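Local coordinates for hypothetical protein SA0798 (PDB 1XG8), which is of unknown function but has a thioredoxin-like fold and may take part in thiol-disulfide exchange, at residues L38-Y43 and I100-D105; V17-C22 and L78-L82. All coordinates share one frame. Residue numbers count along the deposited sequence, not the author numbering.

Overall arrangement
A sheet with strand order 48-54, 8-14, 82-85, 88-92, flanked by helices, gives the thioredoxin-like fold in which both contacts sit, with centres about 22 Å apart on opposite sides of the chain's centre. Contact 1 joins helices 28-42 and 97-110; six of its eight touching residues are buried, and aliphatic packing ends in one tyrosine-aspartate hydrogen bond. Contact 2 joins two loops, one between strand 8-14 and helix 28-42, the other leading into strand 82-85. It is only partly buried and relies on aromatic rings, cysteine sulfurs and a bridging water. Helix 28-42 thus follows the cysteine loop of contact 2 and ends in contact 1.

Contact 1. Residues L38-Y43 and I100-D105; sequences LLKRKY and ITRFID
Residues 38-42 form the last part of helix 28-42, and 100-105 are a helical piece of 97-110. The two segment axes approach to 11.9 Å and cross at -49°, with N-to-C directions 49° apart. The register is set by CA distances of 8.3 Å for K42-T101 and 9.0 Å for Y43-I104. L38, whose CB points toward the other helix, adopts chi1 t, chi2 p and brings CD2 to 4.5 Å from I100 CG2. L39 leaves its backbone sideways, but with chi1 m, chi2 t its CD2 reaches I100 CG2 and I104 CD1, both at 3.9 Å. Beneath this layer L39 and I104 share F48 of strand 48-54, while I100 meets I83 and V90, so both helices rest on the same sheet, as in thioredoxin folds. At the more exposed margin K42 lays CD 3.7 Å from T101 CG2. Y43 (phi/psi -129/68) is the first residue to leave helical geometry, although its N still hydrogen-bonds to L39 O at 2.8 Å. Its CB points toward the partner helix, and the ring (chi1 m, chi2 93°) takes I104 CG2 over one face, 3.8 Å from the centroid and 18° off the normal, a CH-pi contact. Beyond the ring, Y43 OH lies 3.2 Å from T101 O, which accepts a hydrogen bond from D105 N at 2.7 Å, and donates to D105 OD1 across a very short 2.4 Å. The chemistry therefore grades from aliphatic contact at L38 and L39 to a tyrosine that combines an apolar ring face with a polar tip, ending the helix-helix interface in a directed hydrogen bond.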
loop_
_atom_site.group_PDB
_atom_site.type_symbol
_atom_site.label_atom_id
_atom_site.label_comp_id
_atom_site.label_asym_id
_atom_site.label_seq_id
_atom_site.Cartn_x
_atom_site.Cartn_y
_atom_site.Cartn_z
ATOM N N LEU A 38 9.793 -1.905 -7.653
ATOM C CA LEU A 38 10.422 -2.437 -6.454
ATOM C C LEU A 38 10.106 -3.919 -6.260
ATOM O O LEU A 38 11.003 -4.751 -6.175
ATOM C CB LEU A 38 9.928 -1.663 -5.233
ATOM C CG LEU A 38 10.481 -2.079 -3.870
ATOM C CD1 LEU A 38 11.944 -1.675 -3.777
ATOM C CD2 LEU A 38 9.666 -1.423 -2.759
ATOM N N LEU A 39 8.821 -4.243 -6.190
ATOM C CA LEU A 39 8.400 -5.616 -5.972
ATOM C C LEU A 39 8.720 -6.536 -7.141
ATOM O O LEU A 39 9.091 -7.697 -6.938
ATOM C CB LEU A 39 6.906 -5.654 -5.668
ATOM C CG LEU A 39 6.483 -4.776 -4.496
ATOM C CD1 LEU A 39 5.018 -5.027 -4.208
ATOM C CD2 LEU A 39 7.334 -5.080 -3.274
ATOM N N LYS A 40 8.572 -6.025 -8.360
ATOM C CA LYS A 40 8.866 -6.815 -9.551
ATOM C C LYS A 40 10.332 -7.248 -9.549
ATOM O O LYS A 40 10.693 -8.284 -10.110
ATOM C CB LYS A 40 8.583 -5.997 -10.813
ATOM C CG LYS A 40 9.088 -6.658 -12.096
ATOM C CD LYS A 40 8.921 -5.756 -13.313
ATOM C CE LYS A 40 9.661 -4.437 -13.137
ATOM N NZ LYS A 40 11.100 -4.654 -12.802
ATOM N N ARG A 41 11.169 -6.450 -8.897
ATOM C CA ARG A 41 12.597 -6.716 -8.823
ATOM C C ARG A 41 13.020 -7.593 -7.645
ATOM O O ARG A 41 13.827 -8.506 -7.802
ATOM C CB ARG A 41 13.344 -5.384 -8.785
ATOM C CG ARG A 41 14.827 -5.471 -8.484
ATOM C CD ARG A 41 15.479 -4.136 -8.789
ATOM N NE ARG A 41 14.778 -3.020 -8.156
ATOM C CZ ARG A 41 14.467 -1.879 -8.772
ATOM N NH1 ARG A 41 14.791 -1.697 -10.046
ATOM N NH2 ARG A 41 13.833 -0.916 -8.112
ATOM N N LYS A 42 12.474 -7.321 -6.467
ATOM C CA LYS A 42 12.820 -8.087 -5.278
ATOM C C LYS A 42 12.063 -9.403 -5.160
ATOM O O LYS A 42 12.578 -10.362 -4.584
ATOM C CB LYS A 42 12.592 -7.233 -4.031
ATOM C CG LYS A 42 13.459 -5.987 -4.013
ATOM C CD LYS A 42 13.249 -5.179 -2.756
ATOM C CE LYS A 42 14.405 -4.220 -2.540
ATOM N NZ LYS A 42 15.675 -4.951 -2.266
ATOM N N TYR A 43 10.847 -9.454 -5.701
ATOM C CA TYR A 43 10.056 -10.680 -5.654
ATOM C C TYR A 43 9.548 -11.030 -7.043
ATOM O O TYR A 43 8.348 -10.986 -7.317
ATOM C CB TYR A 43 8.895 -10.528 -4.675
ATOM C CG TYR A 43 9.346 -10.059 -3.311
ATOM C CD1 TYR A 43 9.363 -8.696 -2.994
ATOM C CD2 TYR A 43 9.806 -10.967 -2.352
ATOM C CE1 TYR A 43 9.824 -8.248 -1.763
ATOM C CE2 TYR A 43 10.275 -10.525 -1.110
ATOM C CZ TYR A 43 10.278 -9.161 -0.829
ATOM O OH TYR A 43 10.744 -8.704 0.378
ATOM N N ILE A 100 7.988 -2.513 3.621
ATOM C CA ILE A 100 7.395 -3.259 2.534
ATOM C C ILE A 100 8.041 -4.639 2.425
ATOM O O ILE A 100 7.344 -5.651 2.349
ATOM C CB ILE A 100 7.580 -2.550 1.175
ATOM C CG1 ILE A 100 7.136 -1.088 1.268
ATOM C CG2 ILE A 100 6.791 -3.296 0.105
ATOM C CD1 ILE A 100 5.751 -0.911 1.763
ATOM N N THR A 101 9.370 -4.690 2.424
ATOM C CA THR A 101 10.052 -5.972 2.285
ATOM C C THR A 101 9.894 -6.900 3.484
ATOM O O THR A 101 9.639 -8.098 3.322
ATOM C CB THR A 101 11.564 -5.783 1.974
ATOM O OG1 THR A 101 12.187 -5.007 3.005
ATOM C CG2 THR A 101 11.736 -5.097 0.627
ATOM N N ARG A 102 10.031 -6.360 4.685
ATOM C CA ARG A 102 9.891 -7.198 5.859
ATOM C C ARG A 102 8.487 -7.768 5.993
ATOM O O ARG A 102 8.305 -8.847 6.543
ATOM C CB ARG A 102 10.287 -6.421 7.115
ATOM C CG ARG A 102 11.782 -6.161 7.193
ATOM C CD ARG A 102 12.173 -5.395 8.437
ATOM N NE ARG A 102 13.613 -5.149 8.463
ATOM C CZ ARG A 102 14.257 -4.527 9.448
ATOM N NH1 ARG A 102 13.592 -4.075 10.504
ATOM N NH2 ARG A 102 15.573 -4.361 9.381
ATOM N N PHE A 103 7.493 -7.046 5.493
ATOM C CA PHE A 103 6.113 -7.519 5.558
ATOM C C PHE A 103 5.959 -8.748 4.655
ATOM O O PHE A 103 5.348 -9.740 5.038
ATOM C CB PHE A 103 5.145 -6.423 5.103
ATOM C CG PHE A 103 3.693 -6.819 5.190
ATOM C CD1 PHE A 103 2.990 -6.678 6.382
ATOM C CD2 PHE A 103 3.031 -7.351 4.078
ATOM C CE1 PHE A 103 1.640 -7.060 6.471
ATOM C CE2 PHE A 103 1.681 -7.738 4.157
ATOM C CZ PHE A 103 0.985 -7.590 5.358
ATOM N N ILE A 104 6.517 -8.679 3.452
ATOM C CA ILE A 104 6.444 -9.793 2.515
ATOM C C ILE A 104 7.368 -10.928 2.953
ATOM O O ILE A 104 6.948 -12.090 3.015
ATOM C CB ILE A 104 6.823 -9.343 1.089
ATOM C CG1 ILE A 104 5.765 -8.379 0.561
ATOM C CG2 ILE A 104 6.942 -10.552 0.159
ATOM C CD1 ILE A 104 6.116 -7.797 -0.779
ATOM N N ASP A 105 8.621 -10.592 3.260
ATOM C CA ASP A 105 9.597 -11.592 3.706
ATOM C C ASP A 105 9.058 -12.416 4.860
ATOM O O ASP A 105 9.213 -13.638 4.892
ATOM C CB ASP A 105 10.891 -10.919 4.145
ATOM C CG ASP A 105 11.658 -10.340 2.987
ATOM O OD1 ASP A 105 11.262 -10.587 1.821
ATOM O OD2 ASP A 105 12.666 -9.644 3.238
#

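Contact 2. Residues V17-C22 and L78-L82; sequences VICASC and LFYPL
Both segments are largely irregular. In 17-22 the backbone is extended through V17 and I18 (phi/psi -129/159 and -80/152), then turns over A20 and S21 (-48/-42 and -71/-10), closed by C22 N to C19 O at 3.0 Å. This is a CXXC sequence, C19-A20-S21-C22; the sulfurs C19 SG and C22 SG stand 3.6 Å apart, too far for a disulfide. The loops meet in register at C19-Y80, CA to CA 6.2 Å. From L78, whose side chain packs on helix 64-74, the second segment runs extended into F79 (-105/177), where chi1 is m and the ring is covered on one face by S21 CB, 3.6 Å from the centroid and 12° off the normal. F79 CB lies 3.9 Å from C19 SG and 4.0 Å from C22 SG, so it borders both sulfurs. Y80, at -139/153 with chi1 p and chi2 82°, turns its ring under C19: CB is 3.6 Å from the centroid, 14° off the normal, and SG 4.5 Å away at 25°, a sulfur-aromatic contact. Its OH lies 3.3 Å from V17 O and 3.1 Å from I18 O. One water accepts from C19 N (3.0 Å) and donates to Y80 O (2.9 Å), linking the two backbones. A cis peptide then joins Y80 to P81, which packs on helix 28-42 before strand 82-85 begins at L82. A CXXC turn close to the residue that precedes a cis-proline is characteristic of thioredoxin-fold oxidoreductases. Two unbridged cysteine sulfurs bordered by the side chains of F79 and Y80 are consistent with a reduced redox centre, although no activity is established.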
loop_
_atom_site.group_PDB
_atom_site.type_symbol
_atom_site.label_atom_id
_atom_site.label_comp_id
_atom_site.label_asym_id
_atom_site.label_seq_id
_atom_site.Cartn_x
_atom_site.Cartn_y
_atom_site.Cartn_z
ATOM N N VAL A 17 -2.929 15.202 -3.932
ATOM C CA VAL A 17 -2.421 16.320 -3.137
ATOM C C VAL A 17 -1.745 15.721 -1.915
ATOM O O VAL A 17 -2.039 14.588 -1.555
ATOM C CB VAL A 17 -3.558 17.259 -2.696
ATOM C CG1 VAL A 17 -4.093 18.018 -3.900
ATOM C CG2 VAL A 17 -4.665 16.459 -2.040
ATOM N N ILE A 18 -0.857 16.467 -1.264
ATOM C CA ILE A 18 -0.141 15.917 -0.119
ATOM C C ILE A 18 -0.899 15.907 1.208
ATOM O O ILE A 18 -1.771 16.736 1.453
ATOM C CB ILE A 18 1.239 16.637 0.096
ATOM C CG1 ILE A 18 2.056 16.668 -1.209
ATOM C CG2 ILE A 18 2.076 15.870 1.146
ATOM C CD1 ILE A 18 1.569 17.655 -2.260
ATOM N N CYS A 19 -0.544 14.939 2.052
ATOM C CA CYS A 19 -1.122 14.763 3.381
ATOM C C CYS A 19 -0.439 15.724 4.359
ATOM O O CYS A 19 0.785 15.725 4.501
ATOM C CB CYS A 19 -0.915 13.319 3.827
ATOM S SG CYS A 19 -1.362 12.970 5.525
ATOM N N ALA A 20 -1.240 16.549 5.024
ATOM C CA ALA A 20 -0.740 17.542 5.971
ATOM C C ALA A 20 0.261 17.020 6.987
ATOM O O ALA A 20 1.252 17.688 7.276
ATOM C CB ALA A 20 -1.905 18.178 6.697
ATOM N N SER A 21 0.000 15.831 7.527
ATOM C CA SER A 21 0.870 15.223 8.532
ATOM C C SER A 21 2.232 14.724 8.051
ATOM O O SER A 21 3.088 14.369 8.862
ATOM C CB SER A 21 0.133 14.082 9.228
ATOM O OG SER A 21 -0.958 14.584 9.977
ATOM N N CYS A 22 2.437 14.684 6.744
ATOM C CA CYS A 22 3.712 14.255 6.201
ATOM C C CYS A 22 3.950 15.013 4.919
ATOM O O CYS A 22 3.984 14.453 3.823
ATOM C CB CYS A 22 3.733 12.746 5.967
ATOM S SG CYS A 22 2.160 12.016 5.563
ATOM N N LEU A 78 -5.000 7.293 10.213
ATOM C CA LEU A 78 -3.910 6.868 9.352
ATOM C C LEU A 78 -3.614 7.992 8.368
ATOM O O LEU A 78 -4.468 8.838 8.112
ATOM C CB LEU A 78 -4.283 5.603 8.571
ATOM C CG LEU A 78 -4.591 4.318 9.339
ATOM C CD1 LEU A 78 -4.704 3.185 8.338
ATOM C CD2 LEU A 78 -3.493 4.017 10.349
ATOM N N PHE A 79 -2.400 7.996 7.830
ATOM C CA PHE A 79 -1.982 8.996 6.856
ATOM C C PHE A 79 -1.980 8.334 5.491
ATOM O O PHE A 79 -2.250 7.140 5.360
ATOM C CB PHE A 79 -0.556 9.487 7.141
ATOM C CG PHE A 79 -0.354 10.032 8.531
ATOM C CD1 PHE A 79 0.933 10.216 9.031
ATOM C CD2 PHE A 79 -1.437 10.353 9.344
ATOM C CE1 PHE A 79 1.139 10.711 10.320
ATOM C CE2 PHE A 79 -1.241 10.846 10.635
ATOM C CZ PHE A 79 0.047 11.024 11.120
ATOM N N TYR A 80 -1.677 9.118 4.466
ATOM C CA TYR A 80 -1.585 8.577 3.121
ATOM C C TYR A 80 -0.366 9.242 2.474
ATOM O O TYR A 80 0.022 10.349 2.852
ATOM C CB TYR A 80 -2.874 8.840 2.332
ATOM C CG TYR A 80 -3.117 10.292 2.024
ATOM C CD1 TYR A 80 -2.485 10.915 0.943
ATOM C CD2 TYR A 80 -3.961 11.056 2.825
ATOM C CE1 TYR A 80 -2.689 12.255 0.669
ATOM C CE2 TYR A 80 -4.170 12.401 2.560
ATOM C CZ TYR A 80 -3.530 12.991 1.480
ATOM O OH TYR A 80 -3.742 14.320 1.226
ATOM N N PRO A 81 0.262 8.570 1.497
ATOM C CA PRO A 81 -0.115 7.247 0.981
ATOM C C PRO A 81 -0.267 6.143 2.020
ATOM O O PRO A 81 0.475 6.087 2.992
ATOM C CB PRO A 81 1.006 6.931 -0.009
ATOM C CG PRO A 81 2.189 7.653 0.585
ATOM C CD PRO A 81 1.569 8.984 0.955
ATOM N N LEU A 82 -1.256 5.281 1.807
ATOM C CA LEU A 82 -1.479 4.134 2.675
ATOM C C LEU A 82 -1.327 2.919 1.768
ATOM O O LEU A 82 -1.927 2.861 0.692
ATOM C CB LEU A 82 -2.884 4.152 3.287
ATOM C CG LEU A 82 -3.311 2.886 4.053
ATOM C CD1 LEU A 82 -2.541 2.748 5.351
ATOM C CD2 LEU A 82 -4.800 2.963 4.349
HETATM O O HOH W 1 0.778 12.484 1.003
#